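Local structure of fucoxanthin chlorophyll a/c-binding protein Lhcq11 (Chaetoceros gracilis, 6L4U) at residues 95-98 with 99-103; 102-105 with 106-109. The protein binds chlorophylls a and c1, fucoxanthin and diadinoxanthin, probably as an antenna subunit that harvests light. All blocks are in the same frame, centred on the assembly; numbering follows the deposited sequence.

Overall arrangement
Interactions 1 and 2 follow one another along helix 89-115, their centres about 10 Å apart, and share His102 and Gly103. Both are buried near the middle of the chain, and each faces several pigments. In interaction 1 the carboxylate of Glu99 ligates the magnesium of a chlorophyll a, while NE2 of His102 ligates the magnesium of a second chlorophyll a. One turn further on, interaction 2 lays Arg104 over the macrocycle of a chlorophyll c1, with Met107 at its rim. Ser98, Lys101, Ile105 and the alanines meet other pigments. Helix 208-230 packs beside both contacts, reached by Glu99 through Arg219 and by Ala106 and Met107 through apolar contacts.

Interaction 1: residues 95-98 with 99-103; sequences YRHS and EVKHG. With CLA (chlorophyll a), chain B.
Arg96 and Glu99, one helical turn apart, run side by side in the same direction toward a chlorophyll a, their guanidinium and carboxylate planes turned 43° from each other. Glu99 carries the contact. Glu99 CB lies against the macrocycle, 3.5 Å from C1B of the chlorophyll, and also borders the carbonyl oxygen of Tyr95. With CG anti to the backbone N (chi1 178°) and the chain extended beyond it, Glu99 CG passes 3.6 Å from NB of the chlorophyll, and the carboxylate arrives at the centre of the ring. There Glu99 OE1 binds the magnesium at 2.5 Å and meets Arg96 NH1 at 2.8 Å, close to the guanidinium plane, while OE2 forms a salt bridge with Arg219 of helix 208-230, a helix-linking pair characteristic of the light-harvesting family. Arg96 bends at chi2 and chi3, which lets its NH2 donate an almost straight bond of 2.5 Å to O1D of the same chlorophyll; the methyl CMA covers one guanidinium face.

On another side of the helix, Ser98 O accepts two hydrogen bonds from His102, from ND1 at 2.6 Å and from N at 3.0 Å, arriving from opposite faces of the carbonyl plane. Ser98 OG is hydrogen-bonded to OBD of a chlorophyll c1. The bond through ND1 lies nearly in the imidazole plane and fixes the ring's rotation, with NE2 bound to the magnesium of another chlorophyll a. The buried Glu99 carboxylate, set between magnesium and two arginines, is probably held ionised, so that charge balance and pigment ligation depend on the same group.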
ATOM      1  N   TYR Y  95      30.189 -46.028 -42.075  1.00 65.73           N
ATOM      2  CA  TYR Y  95      31.622 -45.987 -42.334  1.00 65.73           C
ATOM      3  C   TYR Y  95      31.929 -46.359 -43.778  1.00 65.73           C
ATOM      4  O   TYR Y  95      32.882 -45.841 -44.368  1.00 65.73           O
ATOM      5  CB  TYR Y  95      32.362 -46.926 -41.380  1.00 65.73           C
ATOM      6  CG  TYR Y  95      32.394 -46.499 -39.930  1.00 65.73           C
ATOM      7  CD1 TYR Y  95      32.060 -45.207 -39.548  1.00 65.73           C
ATOM      8  CD2 TYR Y  95      32.769 -47.397 -38.939  1.00 65.73           C
ATOM      9  CE1 TYR Y  95      32.088 -44.829 -38.225  1.00 65.73           C
ATOM     10  CE2 TYR Y  95      32.803 -47.025 -37.614  1.00 65.73           C
ATOM     11  CZ  TYR Y  95      32.462 -45.740 -37.263  1.00 65.73           C
ATOM     12  OH  TYR Y  95      32.494 -45.366 -35.941  1.00 65.73           O
ATOM     13  N   ARG Y  96      31.136 -47.256 -44.368  1.00 65.64           N
ATOM     14  CA  ARG Y  96      31.395 -47.666 -45.744  1.00 65.64           C
ATOM     15  C   ARG Y  96      30.896 -46.623 -46.734  1.00 65.64           C
ATOM     16  O   ARG Y  96      31.556 -46.358 -47.746  1.00 65.64           O
ATOM     17  CB  ARG Y  96      30.755 -49.025 -46.018  1.00 65.64           C
ATOM     18  CG  ARG Y  96      30.974 -49.567 -47.425  1.00 65.64           C
ATOM     19  CD  ARG Y  96      32.444 -49.560 -47.827  1.00 65.64           C
ATOM     20  NE  ARG Y  96      33.178 -50.683 -47.260  1.00 65.64           N
ATOM     21  CZ  ARG Y  96      34.465 -50.641 -46.939  1.00 65.64           C
ATOM     22  NH1 ARG Y  96      35.162 -49.530 -47.129  1.00 65.64           N
ATOM     23  NH2 ARG Y  96      35.055 -51.711 -46.427  1.00 65.64           N
ATOM     24  N   HIS Y  97      29.731 -46.026 -46.463  1.00 68.27           N
ATOM     25  CA  HIS Y  97      29.197 -45.002 -47.354  1.00 68.27           C
ATOM     26  C   HIS Y  97      30.060 -43.752 -47.350  1.00 68.27           C
ATOM     27  O   HIS Y  97      30.219 -43.106 -48.391  1.00 68.27           O
ATOM     28  CB  HIS Y  97      27.764 -44.645 -46.966  1.00 68.27           C
ATOM     29  CG  HIS Y  97      27.046 -43.828 -47.995  1.00 68.27           C
ATOM     30  ND1 HIS Y  97      26.096 -44.365 -48.838  1.00 68.27           N
ATOM     31  CD2 HIS Y  97      27.144 -42.520 -48.328  1.00 68.27           C
ATOM     32  CE1 HIS Y  97      25.641 -43.422 -49.642  1.00 68.27           C
ATOM     33  NE2 HIS Y  97      26.258 -42.292 -49.351  1.00 68.27           N
ATOM     34  N   SER Y  98      30.628 -43.399 -46.202  1.00 69.60           N
ATOM     35  CA  SER Y  98      31.448 -42.203 -46.153  1.00 69.60           C
ATOM     36  C   SER Y  98      32.854 -42.432 -46.683  1.00 69.60           C
ATOM     37  O   SER Y  98      33.531 -41.455 -47.008  1.00 69.60           O
ATOM     38  CB  SER Y  98      31.523 -41.660 -44.730  1.00 69.60           C
ATOM     39  OG  SER Y  98      32.268 -40.459 -44.722  1.00 69.60           O
ATOM     40  N   GLU Y  99      33.317 -43.684 -46.769  1.00 68.24           N
ATOM     41  CA  GLU Y  99      34.607 -43.926 -47.410  1.00 68.24           C
ATOM     42  C   GLU Y  99      34.516 -43.703 -48.913  1.00 68.24           C
ATOM     43  O   GLU Y  99      35.382 -43.043 -49.499  1.00 68.24           O
ATOM     44  CB  GLU Y  99      35.124 -45.340 -47.116  1.00 68.24           C
ATOM     45  CG  GLU Y  99      36.457 -45.623 -47.823  1.00 68.24           C
ATOM     46  CD  GLU Y  99      37.301 -46.733 -47.212  1.00 68.24           C
ATOM     47  OE1 GLU Y  99      36.854 -47.439 -46.294  1.00 68.24           O
ATOM     48  OE2 GLU Y  99      38.449 -46.896 -47.657  1.00 68.24           O
ATOM     49  N   VAL Y 100      33.465 -44.225 -49.550  1.00 66.74           N
ATOM     50  CA  VAL Y 100      33.348 -44.072 -50.996  1.00 66.74           C
ATOM     51  C   VAL Y 100      32.946 -42.649 -51.364  1.00 66.74           C
ATOM     52  O   VAL Y 100      33.284 -42.172 -52.449  1.00 66.74           O
ATOM     53  CB  VAL Y 100      32.379 -45.119 -51.585  1.00 66.74           C
ATOM     54  CG1 VAL Y 100      32.863 -46.517 -51.264  1.00 66.74           C
ATOM     55  CG2 VAL Y 100      30.963 -44.927 -51.078  1.00 66.74           C
ATOM     56  N   LYS Y 101      32.257 -41.931 -50.474  1.00 69.38           N
ATOM     57  CA  LYS Y 101      31.952 -40.538 -50.776  1.00 69.38           C
ATOM     58  C   LYS Y 101      33.178 -39.658 -50.582  1.00 69.38           C
ATOM     59  O   LYS Y 101      33.351 -38.664 -51.295  1.00 69.38           O
ATOM     60  CB  LYS Y 101      30.793 -40.040 -49.918  1.00 69.38           C
ATOM     61  CG  LYS Y 101      30.165 -38.766 -50.451  1.00 69.38           C
ATOM     62  CD  LYS Y 101      29.160 -38.190 -49.487  1.00 69.38           C
ATOM     63  CE  LYS Y 101      27.766 -38.223 -50.076  1.00 69.38           C
ATOM     64  NZ  LYS Y 101      26.850 -37.303 -49.355  1.00 69.38           N
ATOM     65  N   HIS Y 102      34.034 -40.007 -49.622  1.00 70.94           N
ATOM     66  CA  HIS Y 102      35.322 -39.337 -49.504  1.00 70.94           C
ATOM     67  C   HIS Y 102      36.227 -39.676 -50.678  1.00 70.94           C
ATOM     68  O   HIS Y 102      37.006 -38.826 -51.124  1.00 70.94           O
ATOM     69  CB  HIS Y 102      36.011 -39.734 -48.202  1.00 70.94           C
ATOM     70  CG  HIS Y 102      35.636 -38.889 -47.027  1.00 70.94           C
ATOM     71  ND1 HIS Y 102      34.561 -39.176 -46.217  1.00 70.94           N
ATOM     72  CD2 HIS Y 102      36.213 -37.780 -46.508  1.00 70.94           C
ATOM     73  CE1 HIS Y 102      34.484 -38.275 -45.255  1.00 70.94           C
ATOM     74  NE2 HIS Y 102      35.471 -37.413 -45.413  1.00 70.94           N
ATOM     75  N   GLY Y 103      36.138 -40.906 -51.186  1.00 66.03           N
ATOM     76  CA  GLY Y 103      37.031 -41.323 -52.253  1.00 66.03           C
ATOM     77  C   GLY Y 103      36.663 -40.725 -53.595  1.00 66.03           C
ATOM     78  O   GLY Y 103      37.519 -40.186 -54.300  1.00 66.03           O
TER
HETATM   79 MG   CLA B 301      38.997 -47.209 -45.023  1.00 68.44          MG
HETATM   80  CHA CLA B 301      38.748 -50.486 -43.970  1.00 68.44           C
HETATM   81  CHB CLA B 301      36.062 -46.554 -43.445  1.00 68.44           C
HETATM   82  CHC CLA B 301      39.573 -43.945 -45.643  1.00 68.44           C
HETATM   83  CHD CLA B 301      42.466 -47.971 -46.116  1.00 68.44           C
HETATM   84  NA  CLA B 301      37.662 -48.297 -43.867  1.00 68.44           N
HETATM   85  C1A CLA B 301      37.616 -49.555 -43.611  1.00 68.44           C
HETATM   86  C2A CLA B 301      36.388 -50.052 -42.877  1.00 68.44           C
HETATM   87  C3A CLA B 301      35.555 -48.790 -42.810  1.00 68.44           C
HETATM   88  C4A CLA B 301      36.500 -47.814 -43.416  1.00 68.44           C
HETATM   89  CMA CLA B 301      34.361 -48.951 -43.739  1.00 68.44           C
HETATM   90  CAA CLA B 301      36.764 -50.464 -41.432  1.00 68.44           C
HETATM   91  CBA CLA B 301      35.962 -49.944 -40.234  1.00 68.44           C
HETATM   92  CGA CLA B 301      36.701 -48.816 -39.553  1.00 68.44           C
HETATM   93  O1A CLA B 301      37.664 -49.029 -38.839  1.00 68.44           O
HETATM   94  O2A CLA B 301      36.255 -47.454 -39.776  1.00 68.44           O
HETATM   95  NB  CLA B 301      37.965 -45.503 -44.590  1.00 68.44           N
HETATM   96  C1B CLA B 301      36.773 -45.399 -44.006  1.00 68.44           C
HETATM   97  C2B CLA B 301      36.223 -44.017 -43.957  1.00 68.44           C
HETATM   98  C3B CLA B 301      37.289 -43.242 -44.618  1.00 68.44           C
HETATM   99  C4B CLA B 301      38.313 -44.267 -44.956  1.00 68.44           C
HETATM  100  CMB CLA B 301      34.934 -43.506 -43.385  1.00 68.44           C
HETATM  101  CAB CLA B 301      37.325 -41.780 -44.871  1.00 68.44           C
HETATM  102  CBB CLA B 301      38.264 -41.017 -44.346  1.00 68.44           C
HETATM  103  NC  CLA B 301      40.663 -46.205 -45.719  1.00 68.44           N
HETATM  104  C1C CLA B 301      40.684 -44.874 -45.908  1.00 68.44           C
HETATM  105  C2C CLA B 301      41.968 -44.338 -46.435  1.00 68.44           C
HETATM  106  C3C CLA B 301      42.805 -45.536 -46.568  1.00 68.44           C
HETATM  107  C4C CLA B 301      41.901 -46.613 -46.105  1.00 68.44           C
HETATM  108  CMC CLA B 301      42.364 -42.929 -46.764  1.00 68.44           C
HETATM  109  CAC CLA B 301      44.229 -45.632 -47.060  1.00 68.44           C
HETATM  110  CBC CLA B 301      45.114 -45.502 -45.841  1.00 68.44           C
HETATM  111  ND  CLA B 301      40.354 -48.729 -45.026  1.00 68.44           N
HETATM  112  C1D CLA B 301      41.648 -49.039 -45.564  1.00 68.44           C
HETATM  113  C2D CLA B 301      42.054 -50.461 -45.518  1.00 68.44           C
HETATM  114  C3D CLA B 301      40.849 -51.031 -44.874  1.00 68.44           C
HETATM  115  C4D CLA B 301      39.963 -49.995 -44.632  1.00 68.44           C
HETATM  116  CMD CLA B 301      43.247 -51.271 -45.934  1.00 68.44           C
HETATM  117  CAD CLA B 301      40.238 -52.277 -44.370  1.00 68.44           C
HETATM  118  OBD CLA B 301      40.765 -53.444 -44.436  1.00 68.44           O
HETATM  119  CBD CLA B 301      38.897 -51.964 -43.847  1.00 68.44           C
HETATM  120  CGD CLA B 301      37.954 -52.555 -44.845  1.00 68.44           C
HETATM  121  O1D CLA B 301      37.462 -51.865 -45.720  1.00 68.44           O
HETATM  122  O2D CLA B 301      37.636 -53.968 -44.810  1.00 68.44           O
HETATM  123  CED CLA B 301      37.164 -54.599 -45.996  1.00 68.44           C
HETATM  124  C1  CLA B 301      37.253 -46.465 -39.973  1.00 68.44           C
HETATM  125  C2  CLA B 301      36.928 -45.133 -39.339  1.00 68.44           C
HETATM  126  C3  CLA B 301      37.396 -43.996 -39.886  1.00 68.44           C
HETATM  127  C4  CLA B 301      38.251 -44.033 -41.120  1.00 68.44           C
HETATM  128  C5  CLA B 301      37.091 -42.659 -39.259  1.00 68.44           C
HETATM  129  C6  CLA B 301      38.256 -42.127 -38.429  1.00 68.44           C
HETATM  130  C7  CLA B 301      39.036 -41.060 -39.192  1.00 68.44           C
HETATM  131  C8  CLA B 301      40.138 -40.447 -38.353  1.00 68.44           C
HETATM  132  C9  CLA B 301      39.767 -39.023 -37.957  1.00 68.44           C
HETATM  133  C10 CLA B 301      41.444 -40.493 -39.134  1.00 68.44           C
HETATM  134  C11 CLA B 301      42.579 -39.841 -38.359  1.00 68.44           C
HETATM  135  C12 CLA B 301      43.559 -39.176 -39.314  1.00 68.44           C
HETATM  136  C13 CLA B 301      44.348 -40.222 -40.089  1.00 68.44           C
HETATM  137  C14 CLA B 301      45.384 -40.900 -39.202  1.00 68.44           C
HETATM  138  C15 CLA B 301      44.996 -39.553 -41.291  1.00 68.44           C
HETATM  139  C16 CLA B 301      46.065 -38.542 -40.892  1.00 68.44           C
HETATM  140  C17 CLA B 301      46.949 -38.182 -42.081  1.00 68.44           C
HETATM  141  C18 CLA B 301      46.126 -37.584 -43.215  1.00 68.44           C
HETATM  142  C19 CLA B 301      46.424 -38.290 -44.534  1.00 68.44           C
HETATM  143  C20 CLA B 301      46.361 -36.083 -43.327  1.00 68.44           C

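Interaction 2: residues 102-105 with 106-109; sequences HGRI and AMAA. With KC1 (Chlorophyll c1), chain C.
Arg104 and Met107 cross obliquely at a chlorophyll c1, Arg104 over the macrocycle and Met107 at its rim, the methyl CE of Met107 resting 3.8 Å from Arg104 CG. Arg104 reaches further: its CD lies 3.5 Å from C4C of the pigment, and a bend at chi3 (-72°) carries the guanidinium over the ring, where NH1 comes within 3.6 Å of C4D. NH1 also donates to the carbonyl of Gly185 and makes a long, weak ion pair with Glu214 of helix 208-230, consistent with the counterpart of the Glu99-Arg219 salt bridge. Met107 SD lies 3.9 Å from the vinyl carbon CBB. Its own bend at chi3 (-94°) turns CE back toward Arg104, while Met107 CG packs 3.3 Å from Gly103 O. With an alanine at Arg104, the Gly185 carbonyl would probably lose this donor, and the methionine methyl and the chlorophyll face part of their cover.

Backbone bonds run from Ala106 N to His102 O, Met107 N to Gly103 O and Ala109 N to Ile105 O. Ile105, Ala106 and Ala109 touch a carotenoid. Ala106 packs on Met222 and Val225 and Met107 on Ala221, making this turn part of the interface between helices 89-115 and 208-230.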
ATOM      1  N   HIS Y 102      34.034 -40.007 -49.622  1.00 70.94           N
ATOM      2  CA  HIS Y 102      35.322 -39.337 -49.504  1.00 70.94           C
ATOM      3  C   HIS Y 102      36.227 -39.676 -50.678  1.00 70.94           C
ATOM      4  O   HIS Y 102      37.006 -38.826 -51.124  1.00 70.94           O
ATOM      5  CB  HIS Y 102      36.011 -39.734 -48.202  1.00 70.94           C
ATOM      6  CG  HIS Y 102      35.636 -38.889 -47.027  1.00 70.94           C
ATOM      7  ND1 HIS Y 102      34.561 -39.176 -46.217  1.00 70.94           N
ATOM      8  CD2 HIS Y 102      36.213 -37.780 -46.508  1.00 70.94           C
ATOM      9  CE1 HIS Y 102      34.484 -38.275 -45.255  1.00 70.94           C
ATOM     10  NE2 HIS Y 102      35.471 -37.413 -45.413  1.00 70.94           N
ATOM     11  N   GLY Y 103      36.138 -40.906 -51.186  1.00 66.03           N
ATOM     12  CA  GLY Y 103      37.031 -41.323 -52.253  1.00 66.03           C
ATOM     13  C   GLY Y 103      36.663 -40.725 -53.595  1.00 66.03           C
ATOM     14  O   GLY Y 103      37.519 -40.186 -54.300  1.00 66.03           O
ATOM     15  N   ARG Y 104      35.378 -40.794 -53.956  1.00 70.18           N
ATOM     16  CA  ARG Y 104      34.935 -40.336 -55.267  1.00 70.18           C
ATOM     17  C   ARG Y 104      34.999 -38.821 -55.408  1.00 70.18           C
ATOM     18  O   ARG Y 104      35.050 -38.319 -56.534  1.00 70.18           O
ATOM     19  CB  ARG Y 104      33.516 -40.843 -55.536  1.00 70.18           C
ATOM     20  CG  ARG Y 104      33.441 -42.356 -55.653  1.00 70.18           C
ATOM     21  CD  ARG Y 104      32.036 -42.850 -55.927  1.00 70.18           C
ATOM     22  NE  ARG Y 104      31.131 -42.745 -54.792  1.00 70.18           N
ATOM     23  CZ  ARG Y 104      29.975 -43.394 -54.711  1.00 70.18           C
ATOM     24  NH1 ARG Y 104      29.595 -44.194 -55.696  1.00 70.18           N
ATOM     25  NH2 ARG Y 104      29.200 -43.250 -53.646  1.00 70.18           N
ATOM     26  N   ILE Y 105      35.014 -38.086 -54.300  1.00 68.63           N
ATOM     27  CA  ILE Y 105      35.246 -36.650 -54.375  1.00 68.63           C
ATOM     28  C   ILE Y 105      36.732 -36.357 -54.530  1.00 68.63           C
ATOM     29  O   ILE Y 105      37.131 -35.539 -55.366  1.00 68.63           O
ATOM     30  CB  ILE Y 105      34.636 -35.959 -53.140  1.00 68.63           C
ATOM     31  CG1 ILE Y 105      33.111 -36.000 -53.237  1.00 68.63           C
ATOM     32  CG2 ILE Y 105      35.123 -34.520 -53.011  1.00 68.63           C
ATOM     33  CD1 ILE Y 105      32.399 -35.295 -52.116  1.00 68.63           C
ATOM     34  N   ALA Y 106      37.578 -37.053 -53.766  1.00 68.55           N
ATOM     35  CA  ALA Y 106      39.017 -36.834 -53.853  1.00 68.55           C
ATOM     36  C   ALA Y 106      39.623 -37.384 -55.138  1.00 68.55           C
ATOM     37  O   ALA Y 106      40.729 -36.978 -55.505  1.00 68.55           O
ATOM     38  CB  ALA Y 106      39.718 -37.451 -52.647  1.00 68.55           C
ATOM     39  N   MET Y 107      38.940 -38.302 -55.823  1.00 73.51           N
ATOM     40  CA  MET Y 107      39.400 -38.721 -57.143  1.00 73.51           C
ATOM     41  C   MET Y 107      39.231 -37.598 -58.157  1.00 73.51           C
ATOM     42  O   MET Y 107      40.146 -37.310 -58.937  1.00 73.51           O
ATOM     43  CB  MET Y 107      38.644 -39.968 -57.595  1.00 73.51           C
ATOM     44  CG  MET Y 107      39.088 -41.255 -56.945  1.00 73.51           C
ATOM     45  SD  MET Y 107      38.463 -42.725 -57.784  1.00 73.51           S
ATOM     46  CE  MET Y 107      36.977 -43.063 -56.850  1.00 73.51           C
ATOM     47  N   ALA Y 108      38.063 -36.955 -58.159  1.00 72.38           N
ATOM     48  CA  ALA Y 108      37.832 -35.829 -59.056  1.00 72.38           C
ATOM     49  C   ALA Y 108      38.639 -34.606 -58.646  1.00 72.38           C
ATOM     50  O   ALA Y 108      39.103 -33.854 -59.509  1.00 72.38           O
ATOM     51  CB  ALA Y 108      36.344 -35.488 -59.096  1.00 72.38           C
ATOM     52  N   ALA Y 109      38.822 -34.392 -57.341  1.00 71.39           N
ATOM     53  CA  ALA Y 109      39.541 -33.214 -56.872  1.00 71.39           C
ATOM     54  C   ALA Y 109      41.048 -33.334 -57.053  1.00 71.39           C
ATOM     55  O   ALA Y 109      41.741 -32.313 -57.014  1.00 71.39           O
ATOM     56  CB  ALA Y 109      39.220 -32.948 -55.402  1.00 71.39           C
TER
HETATM   57  NB  KC1 C 306      33.825 -45.727 -60.198  1.00 75.27           N
HETATM   58  ND  KC1 C 306      30.318 -43.933 -59.267  1.00 75.27           N
HETATM   59  C1A KC1 C 306      29.865 -47.073 -59.729  1.00 75.27           C
HETATM   60  C1B KC1 C 306      34.089 -47.024 -60.286  1.00 75.27           C
HETATM   61  C1C KC1 C 306      34.061 -42.696 -59.751  1.00 75.27           C
HETATM   62  C1D KC1 C 306      29.838 -42.605 -58.996  1.00 75.27           C
HETATM   63  C2A KC1 C 306      29.544 -48.546 -59.927  1.00 75.27           C
HETATM   64  C2B KC1 C 306      35.526 -47.374 -60.364  1.00 75.27           C
HETATM   65  C2C KC1 C 306      34.407 -41.267 -59.566  1.00 75.27           C
HETATM   66  C2D KC1 C 306      28.380 -42.471 -58.791  1.00 75.27           C
HETATM   67  C3A KC1 C 306      30.918 -49.115 -60.201  1.00 75.27           C
HETATM   68  C3B KC1 C 306      36.171 -46.042 -60.305  1.00 75.27           C
HETATM   69  C3C KC1 C 306      33.126 -40.637 -59.220  1.00 75.27           C
HETATM   70  C3D KC1 C 306      27.985 -43.891 -58.968  1.00 75.27           C
HETATM   71  C4A KC1 C 306      31.739 -47.874 -60.105  1.00 75.27           C
HETATM   72  C4B KC1 C 306      35.009 -45.103 -60.210  1.00 75.27           C
HETATM   73  C4C KC1 C 306      32.193 -41.791 -59.249  1.00 75.27           C
HETATM   74  C4D KC1 C 306      29.126 -44.631 -59.227  1.00 75.27           C
HETATM   75  CAA KC1 C 306      28.749 -48.926 -61.177  1.00 75.27           C
HETATM   76  CAB KC1 C 306      37.630 -45.744 -60.340  1.00 75.27           C
HETATM   77  CAC KC1 C 306      32.847 -39.186 -58.907  1.00 75.27           C
HETATM   78  CAD KC1 C 306      26.837 -44.818 -58.983  1.00 75.27           C
HETATM   79  CBA KC1 C 306      27.342 -49.466 -60.914  1.00 75.27           C
HETATM   80  CBB KC1 C 306      38.186 -44.789 -61.065  1.00 75.27           C
HETATM   81  CBC KC1 C 306      32.402 -38.515 -60.186  1.00 75.27           C
HETATM   82  CBD KC1 C 306      27.326 -46.186 -59.254  1.00 75.27           C
HETATM   83  CED KC1 C 306      28.018 -48.682 -56.478  1.00 75.27           C
HETATM   84  CGA KC1 C 306      27.300 -50.532 -59.844  1.00 75.27           C
HETATM   85  CGD KC1 C 306      27.003 -47.070 -58.089  1.00 75.27           C
HETATM   86  CHA KC1 C 306      28.801 -46.057 -59.417  1.00 75.27           C
HETATM   87  CHB KC1 C 306      33.040 -48.048 -60.309  1.00 75.27           C
HETATM   88  CHC KC1 C 306      35.132 -43.639 -60.117  1.00 75.27           C
HETATM   89  CHD KC1 C 306      30.782 -41.495 -58.936  1.00 75.27           C
HETATM   90  CMA KC1 C 306      31.291 -50.072 -59.090  1.00 75.27           C
HETATM   91  CMB KC1 C 306      36.141 -48.738 -60.467  1.00 75.27           C
HETATM   92  CMC KC1 C 306      35.743 -40.608 -59.700  1.00 75.27           C
HETATM   93  CMD KC1 C 306      27.421 -41.351 -58.496  1.00 75.27           C
HETATM   94  NA  KC1 C 306      31.101 -46.734 -59.833  1.00 75.27           N
HETATM   95  NC  KC1 C 306      32.763 -42.986 -59.557  1.00 75.27           N
HETATM   96  O1A KC1 C 306      28.061 -51.483 -59.855  1.00 75.27           O
HETATM   97  O1D KC1 C 306      25.887 -47.547 -57.976  1.00 75.27           O
HETATM   98  O2A KC1 C 306      26.320 -50.439 -58.776  1.00 75.27           O
HETATM   99  O2D KC1 C 306      28.028 -47.403 -57.114  1.00 75.27           O
HETATM  100  OBD KC1 C 306      25.624 -44.467 -58.783  1.00 75.27           O
HETATM  101 MG   KC1 C 306      31.998 -44.863 -59.929  1.00 75.27          MG